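Local coordinates for protein cytochrome C-550 (Paracoccus versutus, PDB 2BH4) that probably carries electrons as a soluble class I c-type cytochrome, here in a ferric variant whose axial methionine ligand to the heme iron is replaced by lysine, at residues 69-72 with 78-81; 19-22 with 28-31; 73-78 with 84-89. The protein carries 1 engineered substitution. All coordinates share one frame; numbering follows the deposited sequence.

Contact 1 (69-72 with 78-81); sequences MVWS and EYVT. With HEC (heme c), chain B.
Y79, on helix 73-81, and W71, in the loop leading into it, meet obliquely beside the heme c as part of the buried pocket of a class I cytochrome c fold. A chi1 of 180° sends the Y79 phenol away from its own backbone N and down to the porphyrin. One face of that ring receives the benzo corner of the indole: W71 CH2 lies 3.5 Å from Y79 CG, above the ring plane and shifted toward the rim, and W71 CZ3 rests 3.7 Å from Y79 CB. The two planes are inclined by 54°. Farther along the phenol, Y79 CE2 comes within 3.6 Å of HEC C2A, and Y79 OH stops 3.5 Å from the meso carbon HEC CHA; Y79 also touches the engineered K100, an axial ligand of the iron. One residue on, V80 presents its CG2 methyl 3.7 Å from HEC CMB and also leans on L104 and V111. W71 lies with one face under the heme methyl CMA, and its NE1 donates to the propionate oxygen HEC O2A at 2.9 Å, with an N-H...O angle of 165° and the acceptor in the indole plane.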
loop_
_atom_site.group_PDB
_atom_site.type_symbol
_atom_site.label_atom_id
_atom_site.label_comp_id
_atom_site.label_asym_id
_atom_site.label_seq_id
_atom_site.Cartn_x
_atom_site.Cartn_y
_atom_site.Cartn_z
ATOM N N MET A 69 -8.759 7.651 8.805
ATOM C CA MET A 69 -7.855 7.658 7.662
ATOM C C MET A 69 -7.906 6.358 6.862
ATOM O O MET A 69 -7.823 5.263 7.415
ATOM C CB MET A 69 -6.432 7.936 8.097
ATOM C CG MET A 69 -5.510 8.278 6.942
ATOM S SD MET A 69 -3.780 8.677 7.308
ATOM C CE MET A 69 -3.921 10.272 8.097
ATOM N N VAL A 70 -8.012 6.511 5.547
ATOM C CA VAL A 70 -7.939 5.395 4.600
ATOM C C VAL A 70 -6.881 5.697 3.542
ATOM O O VAL A 70 -6.398 6.841 3.431
ATOM C CB VAL A 70 -9.283 5.132 3.884
ATOM C CG1 VAL A 70 -10.399 4.901 4.881
ATOM C CG2 VAL A 70 -9.656 6.274 2.979
ATOM N N TRP A 71 -6.515 4.676 2.770
ATOM C CA TRP A 71 -5.567 4.867 1.670
ATOM C C TRP A 71 -6.216 5.536 0.488
ATOM O O TRP A 71 -6.867 4.891 -0.317
ATOM C CB TRP A 71 -4.930 3.558 1.224
ATOM C CG TRP A 71 -3.862 3.096 2.144
ATOM C CD1 TRP A 71 -3.889 2.004 2.949
ATOM C CD2 TRP A 71 -2.582 3.715 2.348
ATOM N NE1 TRP A 71 -2.718 1.917 3.662
ATOM C CE2 TRP A 71 -1.900 2.959 3.318
ATOM C CE3 TRP A 71 -1.973 4.861 1.839
ATOM C CZ2 TRP A 71 -0.612 3.271 3.733
ATOM C CZ3 TRP A 71 -0.698 5.184 2.272
ATOM C CH2 TRP A 71 -0.038 4.408 3.224
ATOM N N SER A 72 -5.992 6.828 0.359
ATOM C CA SER A 72 -6.411 7.538 -0.835
ATOM C C SER A 72 -5.387 7.339 -1.936
ATOM O O SER A 72 -4.234 6.962 -1.683
ATOM C CB SER A 72 -6.524 9.021 -0.534
ATOM O OG SER A 72 -5.245 9.590 -0.302
ATOM N N GLU A 78 2.305 8.934 -2.628
ATOM C CA GLU A 78 3.375 9.450 -1.770
ATOM C C GLU A 78 4.079 8.321 -1.027
ATOM O O GLU A 78 5.305 8.247 -1.010
ATOM C CB GLU A 78 2.829 10.492 -0.789
ATOM C CG GLU A 78 2.391 11.807 -1.463
ATOM C CD GLU A 78 1.871 12.836 -0.494
ATOM O OE1 GLU A 78 1.855 12.544 0.729
ATOM O OE2 GLU A 78 1.466 13.926 -0.963
ATOM N N TYR A 79 3.301 7.428 -0.428
ATOM C CA TYR A 79 3.868 6.321 0.355
ATOM C C TYR A 79 4.708 5.383 -0.519
ATOM O O TYR A 79 5.811 5.005 -0.146
ATOM C CB TYR A 79 2.748 5.574 1.065
ATOM C CG TYR A 79 3.216 4.406 1.904
ATOM C CD1 TYR A 79 3.719 4.591 3.179
ATOM C CD2 TYR A 79 3.153 3.111 1.395
ATOM C CE1 TYR A 79 4.144 3.502 3.928
ATOM C CE2 TYR A 79 3.546 2.023 2.159
ATOM C CZ TYR A 79 4.052 2.231 3.415
ATOM O OH TYR A 79 4.489 1.119 4.168
ATOM N N VAL A 80 4.197 5.031 -1.692
ATOM C CA VAL A 80 4.935 4.176 -2.643
ATOM C C VAL A 80 6.230 4.838 -3.083
ATOM O O VAL A 80 7.228 4.164 -3.362
ATOM C CB VAL A 80 4.024 3.817 -3.828
ATOM C CG1 VAL A 80 4.789 3.281 -5.015
ATOM C CG2 VAL A 80 2.936 2.853 -3.333
ATOM N N THR A 81 6.201 6.161 -3.211
ATOM C CA THR A 81 7.380 6.904 -3.627
ATOM C C THR A 81 8.463 6.836 -2.541
ATOM O O THR A 81 9.633 6.643 -2.834
ATOM C CB THR A 81 7.024 8.364 -3.972
ATOM O OG1 THR A 81 6.077 8.388 -5.050
ATOM C CG2 THR A 81 8.245 9.169 -4.353
HETATM FE FE HEC B . 4.830 -2.646 0.741
HETATM C CHA HEC B . 2.998 -2.002 3.529
HETATM C CHB HEC B . 2.519 -0.994 -1.157
HETATM C CHC HEC B . 6.851 -2.945 -2.012
HETATM C CHD HEC B . 6.844 -4.807 2.445
HETATM N NA HEC B . 3.104 -1.685 1.123
HETATM C C1A HEC B . 2.502 -1.502 2.349
HETATM C C2A HEC B . 1.298 -0.731 2.217
HETATM C C3A HEC B . 1.175 -0.447 0.910
HETATM C C4A HEC B . 2.301 -1.038 0.204
HETATM C CMA HEC B . 0.051 0.367 0.265
HETATM C CAA HEC B . 0.343 -0.382 3.365
HETATM C CBA HEC B . -0.669 -1.521 3.461
HETATM C CGA HEC B . -1.685 -1.420 4.574
HETATM O O1A HEC B . -2.423 -2.439 4.781
HETATM O O2A HEC B . -1.795 -0.360 5.248
HETATM N NB HEC B . 4.709 -2.081 -1.221
HETATM C C1B HEC B . 3.621 -1.477 -1.812
HETATM C C2B HEC B . 3.899 -1.337 -3.225
HETATM C C3B HEC B . 5.112 -1.825 -3.447
HETATM C C4B HEC B . 5.646 -2.339 -2.200
HETATM C CMB HEC B . 2.919 -0.731 -4.242
HETATM C CAB HEC B . 5.869 -1.854 -4.791
HETATM C CBB HEC B . 6.112 -0.619 -5.324
HETATM N NC HEC B . 6.495 -3.666 0.288
HETATM C C1C HEC B . 7.217 -3.639 -0.869
HETATM C C2C HEC B . 8.368 -4.506 -0.754
HETATM C C3C HEC B . 8.392 -5.037 0.475
HETATM C C4C HEC B . 7.194 -4.528 1.134
HETATM C CMC HEC B . 9.380 -4.726 -1.896
HETATM C CAC HEC B . 9.405 -6.029 1.111
HETATM C CBC HEC B . 10.749 -5.820 1.059
HETATM N ND HEC B . 4.916 -3.286 2.635
HETATM C C1D HEC B . 5.861 -4.164 3.145
HETATM C C2D HEC B . 5.711 -4.255 4.580
HETATM C C3D HEC B . 4.548 -3.394 4.911
HETATM C C4D HEC B . 4.093 -2.797 3.649
HETATM C CMD HEC B . 6.519 -5.073 5.593
HETATM C CAD HEC B . 4.049 -3.133 6.345
HETATM C CBD HEC B . 4.708 -1.787 6.705
HETATM C CGD HEC B . 4.741 -1.496 8.203
HETATM O O1D HEC B . 4.086 -2.238 8.969
HETATM O O2D HEC B . 5.390 -0.503 8.622
#

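Contact 2 (19-22 with 28-31); sequences HMVQ and DIVK. With HEC (heme c), chain B.
V21 and V30 form an antiparallel hydrogen-bonded pair: V21 N donates to V30 O, and V30 N returns a bond of 3.0 Å to V21 O. The register slips by one residue here, and I29 N also donates to V21 O, at 2.8 Å. I29 and V30 thus both face V21 in a classic beta bulge, and the single carbonyl V21 O serves two donors. V21 CG1 also packs 3.7 Å from I29 CB. Next along, Q22 and D28 make a non-hydrogen-bonded pair whose side chains supply the bond instead. The Q22 chain is extended from chi1 (-169°) onward and carries NE2 to D28 OD1 at 2.8 Å, meeting the syn side of the carboxylate but 35° out of its plane. With an alanine here in place of Q22, D28 OD1 would probably lose this amide donor and its carboxylate be freer to turn. Q22 O accepts a hydrogen bond from N38 ND2. At the other end H19 NE2 binds the heme iron at 2.0 Å, while ND1 donates to P37 O. Together the two bonds restrain the imidazole's rotation, and the one to P37 O, by polarising the ring, is likely to strengthen NE2 as an electron donor to the iron.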
loop_
_atom_site.group_PDB
_atom_site.type_symbol
_atom_site.label_atom_id
_atom_site.label_comp_id
_atom_site.label_asym_id
_atom_site.label_seq_id
_atom_site.Cartn_x
_atom_site.Cartn_y
_atom_site.Cartn_z
ATOM N N HIS A 19 4.393 -8.680 -1.499
ATOM C CA HIS A 19 2.948 -8.521 -1.500
ATOM C C HIS A 19 2.257 -9.374 -2.538
ATOM O O HIS A 19 2.724 -9.488 -3.674
ATOM C CB HIS A 19 2.585 -7.073 -1.859
ATOM C CG HIS A 19 2.943 -6.044 -0.828
ATOM N ND1 HIS A 19 2.165 -5.780 0.282
ATOM C CD2 HIS A 19 3.935 -5.122 -0.815
ATOM C CE1 HIS A 19 2.674 -4.752 0.939
ATOM N NE2 HIS A 19 3.751 -4.333 0.293
ATOM N N MET A 20 1.089 -9.895 -2.181
ATOM C CA MET A 20 0.188 -10.456 -3.188
ATOM C C MET A 20 -0.987 -9.528 -3.429
ATOM O O MET A 20 -1.210 -8.580 -2.684
ATOM C CB MET A 20 -0.331 -11.823 -2.765
ATOM C CG MET A 20 -1.321 -11.782 -1.638
ATOM S SD MET A 20 -1.809 -13.410 -1.065
ATOM C CE MET A 20 -0.297 -13.971 -0.320
ATOM N N VAL A 21 -1.712 -9.818 -4.502
ATOM C CA VAL A 21 -3.015 -9.207 -4.774
ATOM C C VAL A 21 -3.936 -10.404 -4.985
ATOM O O VAL A 21 -3.884 -11.074 -6.031
ATOM C CB VAL A 21 -2.991 -8.285 -6.003
ATOM C CG1 VAL A 21 -4.371 -7.684 -6.250
ATOM C CG2 VAL A 21 -1.953 -7.177 -5.811
ATOM N N GLN A 22 -4.716 -10.702 -3.957
ATOM C CA GLN A 22 -5.593 -11.876 -3.946
ATOM C C GLN A 22 -7.000 -11.480 -3.518
ATOM O O GLN A 22 -7.202 -10.864 -2.479
ATOM C CB GLN A 22 -5.022 -12.933 -2.996
ATOM C CG GLN A 22 -5.698 -14.285 -3.107
ATOM C CD GLN A 22 -5.184 -15.255 -2.060
ATOM O OE1 GLN A 22 -5.641 -15.261 -0.917
ATOM N NE2 GLN A 22 -4.216 -16.072 -2.447
ATOM N N ASP A 28 -5.959 -15.507 -7.038
ATOM C CA ASP A 28 -4.756 -14.699 -7.199
ATOM C C ASP A 28 -4.880 -13.807 -8.429
ATOM O O ASP A 28 -5.159 -14.288 -9.527
ATOM C CB ASP A 28 -3.494 -15.558 -7.358
ATOM C CG ASP A 28 -2.983 -16.128 -6.052
ATOM O OD1 ASP A 28 -3.157 -15.500 -4.981
ATOM O OD2 ASP A 28 -2.339 -17.208 -6.113
ATOM N N ILE A 29 -4.729 -12.504 -8.226
ATOM C CA ILE A 29 -4.542 -11.560 -9.329
ATOM C C ILE A 29 -3.054 -11.508 -9.604
ATOM O O ILE A 29 -2.614 -11.623 -10.757
ATOM C CB ILE A 29 -5.032 -10.160 -8.958
ATOM C CG1 ILE A 29 -6.496 -10.216 -8.518
ATOM C CG2 ILE A 29 -4.783 -9.168 -10.087
ATOM C CD1 ILE A 29 -7.391 -10.871 -9.447
ATOM N N VAL A 30 -2.286 -11.292 -8.533
ATOM C CA VAL A 30 -0.838 -11.414 -8.586
ATOM C C VAL A 30 -0.407 -12.307 -7.442
ATOM O O VAL A 30 -0.587 -11.955 -6.287
ATOM C CB VAL A 30 -0.109 -10.051 -8.444
ATOM C CG1 VAL A 30 1.397 -10.240 -8.573
ATOM C CG2 VAL A 30 -0.613 -9.076 -9.497
ATOM N N LYS A 31 0.133 -13.470 -7.778
ATOM C CA LYS A 31 0.726 -14.340 -6.790
ATOM C C LYS A 31 1.962 -13.631 -6.252
ATOM O O LYS A 31 2.783 -13.114 -7.023
ATOM C CB LYS A 31 1.120 -15.669 -7.439
ATOM C CG LYS A 31 1.776 -16.687 -6.511
ATOM C CD LYS A 31 0.878 -17.868 -6.190
ATOM C CE LYS A 31 1.698 -19.110 -5.833
ATOM N NZ LYS A 31 2.950 -18.793 -5.091
HETATM FE FE HEC B . 4.830 -2.646 0.741
HETATM C CHA HEC B . 2.998 -2.002 3.529
HETATM C CHB HEC B . 2.519 -0.994 -1.157
HETATM C CHC HEC B . 6.851 -2.945 -2.012
HETATM C CHD HEC B . 6.844 -4.807 2.445
HETATM N NA HEC B . 3.104 -1.685 1.123
HETATM C C1A HEC B . 2.502 -1.502 2.349
HETATM C C2A HEC B . 1.298 -0.731 2.217
HETATM C C3A HEC B . 1.175 -0.447 0.910
HETATM C C4A HEC B . 2.301 -1.038 0.204
HETATM C CMA HEC B . 0.051 0.367 0.265
HETATM C CAA HEC B . 0.343 -0.382 3.365
HETATM C CBA HEC B . -0.669 -1.521 3.461
HETATM C CGA HEC B . -1.685 -1.420 4.574
HETATM O O1A HEC B . -2.423 -2.439 4.781
HETATM O O2A HEC B . -1.795 -0.360 5.248
HETATM N NB HEC B . 4.709 -2.081 -1.221
HETATM C C1B HEC B . 3.621 -1.477 -1.812
HETATM C C2B HEC B . 3.899 -1.337 -3.225
HETATM C C3B HEC B . 5.112 -1.825 -3.447
HETATM C C4B HEC B . 5.646 -2.339 -2.200
HETATM C CMB HEC B . 2.919 -0.731 -4.242
HETATM C CAB HEC B . 5.869 -1.854 -4.791
HETATM C CBB HEC B . 6.112 -0.619 -5.324
HETATM N NC HEC B . 6.495 -3.666 0.288
HETATM C C1C HEC B . 7.217 -3.639 -0.869
HETATM C C2C HEC B . 8.368 -4.506 -0.754
HETATM C C3C HEC B . 8.392 -5.037 0.475
HETATM C C4C HEC B . 7.194 -4.528 1.134
HETATM C CMC HEC B . 9.380 -4.726 -1.896
HETATM C CAC HEC B . 9.405 -6.029 1.111
HETATM C CBC HEC B . 10.749 -5.820 1.059
HETATM N ND HEC B . 4.916 -3.286 2.635
HETATM C C1D HEC B . 5.861 -4.164 3.145
HETATM C C2D HEC B . 5.711 -4.255 4.580
HETATM C C3D HEC B . 4.548 -3.394 4.911
HETATM C C4D HEC B . 4.093 -2.797 3.649
HETATM C CMD HEC B . 6.519 -5.073 5.593
HETATM C CAD HEC B . 4.049 -3.133 6.345
HETATM C CBD HEC B . 4.708 -1.787 6.705
HETATM C CGD HEC B . 4.741 -1.496 8.203
HETATM O O1D HEC B . 4.086 -2.238 8.969
HETATM O O2D HEC B . 5.390 -0.503 8.622
#

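Contact 3 (73-78 with 84-89); sequences EADLIE and KPWLVE
The single direct hydrogen bond between W86 and helix segment 73-78 runs from W86 NE1 to D75 OD1, 3.0 Å long with an N-H...O angle of 159°. The oxygen lies close to the indole plane, yet the N-H meets the carboxylate from above, 51° out of its plane, since the two flat groups stand nearly perpendicular. D75 OD1 also has a long, weak ion pair with K90 NZ. Packing comes from the same indole edge, where W86 CD1 lies 3.7 Å from E78 CB. A polar atom, E78 OE1, approaches that edge as well, near the ring plane, with its carboxylate turned steeply to the indole. The segments belong to two consecutive helices, 73-81 and 83-91, of the cytochrome c fold; they are steeply inclined, their directions 128° apart and their axes separated by 10.5 Å, so one large aromatic spans most of the gap. The indole also stacks on W71, meets Y79 edge-to-face and touches V62 of helix 57-65. At the exposed end E78 OE1 and E89 OE2 are 4.2 Å apart; a water bridging the two side chains, donating at 2.9 Å to E78 OE1 and 2.6 Å to E89 OE1, would be expected to soften the repulsion.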
loop_
_atom_site.group_PDB
_atom_site.type_symbol
_atom_site.label_atom_id
_atom_site.label_comp_id
_atom_site.label_asym_id
_atom_site.label_seq_id
_atom_site.Cartn_x
_atom_site.Cartn_y
_atom_site.Cartn_z
ATOM N N GLU A 73 -5.786 7.614 -3.168
ATOM C CA GLU A 73 -4.846 7.533 -4.265
ATOM C C GLU A 73 -3.649 8.481 -4.059
ATOM O O GLU A 73 -2.497 8.075 -4.274
ATOM C CB GLU A 73 -5.576 7.805 -5.588
ATOM C CG GLU A 73 -6.401 6.575 -6.028
ATOM C CD GLU A 73 -7.138 6.787 -7.347
ATOM O OE1 GLU A 73 -6.677 7.624 -8.147
ATOM O OE2 GLU A 73 -8.159 6.108 -7.571
ATOM N N ALA A 74 -3.892 9.682 -3.530
ATOM C CA ALA A 74 -2.811 10.646 -3.309
ATOM C C ALA A 74 -1.812 10.147 -2.246
ATOM O O ALA A 74 -0.588 10.221 -2.428
ATOM C CB ALA A 74 -3.388 12.016 -2.928
ATOM N N ASP A 75 -2.339 9.613 -1.155
ATOM C CA ASP A 75 -1.475 9.100 -0.090
ATOM C C ASP A 75 -0.707 7.867 -0.572
ATOM O O ASP A 75 0.472 7.710 -0.244
ATOM C CB ASP A 75 -2.280 8.804 1.182
ATOM C CG ASP A 75 -2.413 10.026 2.075
ATOM O OD1 ASP A 75 -1.441 10.819 2.182
ATOM O OD2 ASP A 75 -3.461 10.172 2.724
ATOM N N LEU A 76 -1.347 6.995 -1.352
ATOM C CA LEU A 76 -0.653 5.840 -1.910
ATOM C C LEU A 76 0.509 6.244 -2.797
ATOM O O LEU A 76 1.602 5.690 -2.691
ATOM C CB LEU A 76 -1.598 4.940 -2.687
ATOM C CG LEU A 76 -2.510 4.071 -1.830
ATOM C CD1 LEU A 76 -3.649 3.515 -2.652
ATOM C CD2 LEU A 76 -1.730 2.933 -1.105
ATOM N N ILE A 77 0.304 7.251 -3.644
ATOM C CA ILE A 77 1.391 7.678 -4.511
ATOM C C ILE A 77 2.583 8.157 -3.671
ATOM O O ILE A 77 3.728 7.812 -3.948
ATOM C CB ILE A 77 0.920 8.757 -5.492
ATOM C CG1 ILE A 77 -0.032 8.121 -6.500
ATOM C CG2 ILE A 77 2.112 9.390 -6.215
ATOM C CD1 ILE A 77 -0.746 9.134 -7.373
ATOM N N GLU A 78 2.305 8.934 -2.628
ATOM C CA GLU A 78 3.375 9.450 -1.770
ATOM C C GLU A 78 4.079 8.321 -1.027
ATOM O O GLU A 78 5.305 8.247 -1.010
ATOM C CB GLU A 78 2.829 10.492 -0.789
ATOM C CG GLU A 78 2.391 11.807 -1.463
ATOM C CD GLU A 78 1.871 12.836 -0.494
ATOM O OE1 GLU A 78 1.855 12.544 0.729
ATOM O OE2 GLU A 78 1.466 13.926 -0.963
ATOM N N LYS A 84 9.114 5.974 4.387
ATOM C CA LYS A 84 9.508 6.514 5.695
ATOM C C LYS A 84 9.092 7.962 5.942
ATOM O O LYS A 84 8.487 8.254 6.979
ATOM C CB LYS A 84 11.025 6.342 5.946
ATOM C CG LYS A 84 11.552 6.988 7.261
ATOM C CD LYS A 84 11.094 6.231 8.520
ATOM C CE LYS A 84 12.119 6.230 9.677
ATOM N NZ LYS A 84 11.908 7.242 10.792
ATOM N N PRO A 85 9.436 8.885 5.032
ATOM C CA PRO A 85 9.013 10.258 5.333
ATOM C C PRO A 85 7.499 10.429 5.353
ATOM O O PRO A 85 6.997 11.339 6.020
ATOM C CB PRO A 85 9.633 11.088 4.197
ATOM C CG PRO A 85 9.892 10.119 3.130
ATOM C CD PRO A 85 10.234 8.823 3.793
ATOM N N TRP A 86 6.764 9.585 4.627
ATOM C CA TRP A 86 5.302 9.633 4.717
ATOM C C TRP A 86 4.862 9.330 6.155
ATOM O O TRP A 86 4.026 10.030 6.708
ATOM C CB TRP A 86 4.647 8.673 3.715
ATOM C CG TRP A 86 3.170 8.783 3.640
ATOM C CD1 TRP A 86 2.446 9.596 2.813
ATOM C CD2 TRP A 86 2.211 8.058 4.424
ATOM N NE1 TRP A 86 1.109 9.417 3.020
ATOM C CE2 TRP A 86 0.935 8.485 4.014
ATOM C CE3 TRP A 86 2.304 7.092 5.431
ATOM C CZ2 TRP A 86 -0.230 7.959 4.560
ATOM C CZ3 TRP A 86 1.150 6.595 5.975
ATOM C CH2 TRP A 86 -0.096 7.027 5.554
ATOM N N LEU A 87 5.445 8.300 6.753
ATOM C CA LEU A 87 5.136 7.956 8.133
ATOM C C LEU A 87 5.528 9.075 9.088
ATOM O O LEU A 87 4.775 9.387 9.997
ATOM C CB LEU A 87 5.879 6.688 8.545
ATOM C CG LEU A 87 5.374 5.384 7.952
ATOM C CD1 LEU A 87 6.264 4.250 8.423
ATOM C CD2 LEU A 87 3.924 5.106 8.332
ATOM N N VAL A 88 6.704 9.669 8.883
ATOM C CA VAL A 88 7.123 10.778 9.728
ATOM C C VAL A 88 6.122 11.938 9.608
ATOM O O VAL A 88 5.749 12.555 10.587
ATOM C CB VAL A 88 8.550 11.235 9.390
ATOM C CG1 VAL A 88 8.907 12.531 10.151
ATOM C CG2 VAL A 88 9.540 10.149 9.691
ATOM N N GLU A 89 5.697 12.241 8.385
ATOM C CA GLU A 89 4.743 13.291 8.154
ATOM C C GLU A 89 3.436 13.062 8.900
ATOM O O GLU A 89 2.939 13.973 9.562
ATOM C CB GLU A 89 4.476 13.458 6.652
ATOM C CG GLU A 89 3.429 14.502 6.289
ATOM C CD GLU A 89 3.179 14.543 4.815
ATOM O OE1 GLU A 89 4.174 14.596 4.060
ATOM O OE2 GLU A 89 1.998 14.496 4.409
HETATM O O HOH W 1 4.402 13.249 1.808
#

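In the fold
From the N terminus, contact 2 comes first and closes the short loop 23-27 just after the histidine ligand of the heme; it is complete before the other two open. Contact 1 then joins the loop after helix 57-65 to the C-terminal half of helix 73-81, and contact 3 ties that helix to helix 83-91. The two interlace along the chain, each opening before the other closes, and share E78. They also touch in space: W71 CE3 lies 3.5 Å from L76 CD2. Contacts 2 and 3 lie on opposite sides of the chain's centre, centres about 23 Å apart. Contacts 1 and 2 do not touch, but both reach the same heme.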